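Local coordinates for NEQ011 (Nanoarchaeum equitans Kin4-M, PDB 6GQ8), which binds iron and, as a superoxide reductase of the desulfoferrodoxin family, probably reduces superoxide, at residues I92-C97 and L102-K107. Numbering follows the deposited sequence.
Sequences IAISYC and LWKTEK. With FE (Fe (III) ion), chain E.
Thr105 O receives the N-H of Ala93 in a nearly straight bond (Ala93 N to Thr105 O 2.8 Å, 171° at the hydrogen) and also meets the CA-H of Ile92. Thr105 N answers to Ala93 O; Ser95 N donates to Trp103 O and Trp103 N to Ser95 O, each 2.9 Å. Five antiparallel pairs thus run from Ile92–Glu106 to Tyr96–Leu102 in the hairpin of strands 89-97 and 101-108. On the face of Ile92, Ile94 and Tyr96, Leu102 CD2 lies 3.7 Å from Tyr96 CB and also touches Ile94 CG2. Lys104, its CG anti to the backbone N (chi1 -175°), lays CG and CD across Ile92 CG2, with CG 3.8 Å from that methyl. A bend at chi3 (82°) then brings NZ into a salt bridge with Glu106 OE2 (2.8 Å), met on the anti side and tilted out of the carboxylate plane; Glu106 OE1 forms a second salt bridge, with Lys90. Were Lys104 an alanine, Ile92 CG2 would probably lose the CG and CD packing and Glu106 OE2 this ammonium partner. On the other face Trp103 stacks on His10. At the end of strand 89-97, Cys97 SG binds the iron at 2.5 Å alongside His10, His35, His41 and His100. The reciprocal Ser95–Trp103 bonds thus fix the strands against each other near Cys97, one carrying the thiolate ligand, the other the indole stacked on the ligand His10.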
ATOM      1  N   ILE A  92      -3.766 -12.230  12.790  1.00 40.85           N
ATOM      2  CA  ILE A  92      -2.394 -11.790  13.001  1.00 39.87           C
ATOM      3  C   ILE A  92      -2.287 -10.345  12.541  1.00 36.24           C
ATOM      4  O   ILE A  92      -2.580 -10.035  11.380  1.00 36.86           O
ATOM      5  CB  ILE A  92      -1.381 -12.676  12.256  1.00 39.89           C
ATOM      6  CG1 ILE A  92      -1.530 -14.139  12.689  1.00 41.42           C
ATOM      7  CG2 ILE A  92       0.040 -12.189  12.503  1.00 42.81           C
ATOM      8  CD1 ILE A  92      -0.715 -15.114  11.864  1.00 43.24           C
ATOM      9  N   ALA A  93      -1.889  -9.462  13.451  1.00 38.63           N
ATOM     10  CA  ALA A  93      -1.680  -8.057  13.141  1.00 33.24           C
ATOM     11  C   ALA A  93      -0.193  -7.757  13.216  1.00 32.87           C
ATOM     12  O   ALA A  93       0.473  -8.137  14.184  1.00 33.42           O
ATOM     13  CB  ALA A  93      -2.456  -7.152  14.101  1.00 37.49           C
ATOM     14  N   ILE A  94       0.319  -7.077  12.196  1.00 32.24           N
ATOM     15  CA  ILE A  94       1.713  -6.662  12.130  1.00 34.08           C
ATOM     16  C   ILE A  94       1.724  -5.158  11.922  1.00 32.41           C
ATOM     17  O   ILE A  94       1.133  -4.658  10.959  1.00 33.68           O
ATOM     18  CB  ILE A  94       2.470  -7.376  10.999  1.00 34.05           C
ATOM     19  CG1 ILE A  94       2.487  -8.889  11.236  1.00 39.67           C
ATOM     20  CG2 ILE A  94       3.886  -6.826  10.868  1.00 36.36           C
ATOM     21  CD1 ILE A  94       3.290  -9.657  10.205  1.00 42.53           C
ATOM     22  N   SER A  95       2.389  -4.441  12.822  1.00 33.22           N
ATOM     23  CA  SER A  95       2.466  -2.992  12.756  1.00 31.71           C
ATOM     24  C   SER A  95       3.924  -2.563  12.680  1.00 32.79           C
ATOM     25  O   SER A  95       4.823  -3.275  13.138  1.00 35.22           O
ATOM     26  CB  SER A  95       1.793  -2.345  13.970  1.00 29.03           C
ATOM     27  OG  SER A  95       2.442  -2.736  15.165  1.00 37.44           O
ATOM     28  N   TYR A  96       4.153  -1.385  12.103  1.00 30.09           N
ATOM     29  CA  TYR A  96       5.499  -0.883  11.866  1.00 31.43           C
ATOM     30  C   TYR A  96       5.651   0.503  12.467  1.00 32.09           C
ATOM     31  O   TYR A  96       4.838   1.393  12.199  1.00 28.87           O
ATOM     32  CB  TYR A  96       5.822  -0.834  10.370  1.00 27.52           C
ATOM     33  CG  TYR A  96       7.144  -0.166  10.051  1.00 27.05           C
ATOM     34  CD1 TYR A  96       8.347  -0.790  10.347  1.00 32.99           C
ATOM     35  CD2 TYR A  96       7.187   1.079   9.440  1.00 26.51           C
ATOM     36  CE1 TYR A  96       9.560  -0.189  10.051  1.00 29.11           C
ATOM     37  CE2 TYR A  96       8.395   1.689   9.143  1.00 27.13           C
ATOM     38  CZ  TYR A  96       9.578   1.049   9.452  1.00 28.38           C
ATOM     39  OH  TYR A  96      10.784   1.651   9.159  1.00 29.33           O
ATOM     40  N   CYS A  97       6.688   0.674  13.280  1.00 32.90           N
ATOM     41  CA  CYS A  97       7.090   1.971  13.799  1.00 31.91           C
ATOM     42  C   CYS A  97       8.377   2.398  13.107  1.00 33.05           C
ATOM     43  O   CYS A  97       9.278   1.579  12.900  1.00 31.60           O
ATOM     44  CB  CYS A  97       7.294   1.924  15.315  1.00 33.42           C
ATOM     45  SG  CYS A  97       8.091   3.389  16.003  1.00 36.54           S
ATOM     46  N   LEU A 102       9.167  -3.731  13.718  1.00 35.22           N
ATOM     47  CA  LEU A 102       7.904  -4.416  13.490  1.00 34.12           C
ATOM     48  C   LEU A 102       7.453  -5.153  14.746  1.00 36.10           C
ATOM     49  O   LEU A 102       8.269  -5.689  15.502  1.00 38.89           O
ATOM     50  CB  LEU A 102       8.028  -5.404  12.327  1.00 36.58           C
ATOM     51  CG  LEU A 102       8.364  -4.770  10.978  1.00 40.85           C
ATOM     52  CD1 LEU A 102       9.143  -5.734  10.096  1.00 46.30           C
ATOM     53  CD2 LEU A 102       7.088  -4.336  10.290  1.00 39.46           C
ATOM     54  N   TRP A 103       6.136  -5.192  14.944  1.00 34.35           N
ATOM     55  CA  TRP A 103       5.525  -5.804  16.115  1.00 37.65           C
ATOM     56  C   TRP A 103       4.332  -6.643  15.680  1.00 38.41           C
ATOM     57  O   TRP A 103       3.578  -6.244  14.790  1.00 39.17           O
ATOM     58  CB  TRP A 103       5.085  -4.739  17.125  1.00 37.85           C
ATOM     59  CG  TRP A 103       6.206  -3.868  17.605  1.00 39.67           C
ATOM     60  CD1 TRP A 103       6.754  -2.801  16.954  1.00 37.24           C
ATOM     61  CD2 TRP A 103       6.909  -3.987  18.847  1.00 44.59           C
ATOM     62  NE1 TRP A 103       7.760  -2.251  17.712  1.00 40.79           N
ATOM     63  CE2 TRP A 103       7.876  -2.963  18.878  1.00 44.91           C
ATOM     64  CE3 TRP A 103       6.816  -4.861  19.934  1.00 48.72           C
ATOM     65  CZ2 TRP A 103       8.739  -2.785  19.957  1.00 49.57           C
ATOM     66  CZ3 TRP A 103       7.677  -4.686  21.000  1.00 52.87           C
ATOM     67  CH2 TRP A 103       8.625  -3.656  21.005  1.00 53.81           C
ATOM     68  N   LYS A 104       4.161  -7.799  16.321  1.00 38.68           N
ATOM     69  CA  LYS A 104       3.141  -8.770  15.948  1.00 37.72           C
ATOM     70  C   LYS A 104       2.234  -9.076  17.131  1.00 44.23           C
ATOM     71  O   LYS A 104       2.686  -9.123  18.280  1.00 41.95           O
ATOM     72  CB  LYS A 104       3.772 -10.078  15.451  1.00 41.15           C
ATOM     73  CG  LYS A 104       2.765 -11.094  14.930  1.00 45.22           C
ATOM     74  CD  LYS A 104       3.437 -12.363  14.435  1.00 49.21           C
ATOM     75  CE  LYS A 104       3.754 -13.291  15.597  1.00 55.34           C
ATOM     76  NZ  LYS A 104       4.084 -14.674  15.152  1.00 62.39           N
ATOM     77  N   THR A 105       0.950  -9.283  16.838  1.00 43.97           N
ATOM     78  CA  THR A 105      -0.028  -9.751  17.810  1.00 47.25           C
ATOM     79  C   THR A 105      -0.919 -10.788  17.145  1.00 44.97           C
ATOM     80  O   THR A 105      -1.328 -10.619  15.994  1.00 42.97           O
ATOM     81  CB  THR A 105      -0.882  -8.597  18.355  1.00 49.54           C
ATOM     82  OG1 THR A 105      -0.054  -7.690  19.094  1.00 53.29           O
ATOM     83  CG2 THR A 105      -1.996  -9.114  19.259  1.00 51.92           C
ATOM     84  N   GLU A 106      -1.220 -11.861  17.874  1.00 46.25           N
ATOM     85  CA  GLU A 106      -2.109 -12.911  17.402  1.00 49.78           C
ATOM     86  C   GLU A 106      -3.322 -12.989  18.316  1.00 51.08           C
ATOM     87  O   GLU A 106      -3.205 -12.801  19.532  1.00 53.25           O
ATOM     88  CB  GLU A 106      -1.397 -14.268  17.356  1.00 54.75           C
ATOM     89  CG  GLU A 106      -0.228 -14.324  16.384  1.00 57.58           C
ATOM     90  CD  GLU A 106       0.534 -15.636  16.451  1.00 66.52           C
ATOM     91  OE1 GLU A 106       0.127 -16.529  17.226  1.00 71.05           O
ATOM     92  OE2 GLU A 106       1.540 -15.773  15.726  1.00 69.56           O
ATOM     93  N   LYS A 107      -4.486 -13.259  17.729  1.00 48.39           N
ATOM     94  CA  LYS A 107      -5.709 -13.436  18.499  1.00 52.33           C
ATOM     95  C   LYS A 107      -6.531 -14.556  17.880  1.00 55.21           C
ATOM     96  O   LYS A 107      -6.808 -14.531  16.677  1.00 53.99           O
ATOM     97  CB  LYS A 107      -6.524 -12.140  18.540  1.00 53.73           C
ATOM     98  CG  LYS A 107      -7.658 -12.143  19.549  1.00 57.14           C
ATOM     99  CD  LYS A 107      -8.360 -10.797  19.567  1.00 58.46           C
ATOM    100  CE  LYS A 107      -9.312 -10.686  20.742  1.00 63.06           C
ATOM    101  NZ  LYS A 107      -8.597 -10.872  22.034  1.00 66.99           N
TER
HETATM  102 FE    FE E 201       8.163   3.735  18.452  1.00 41.20          FE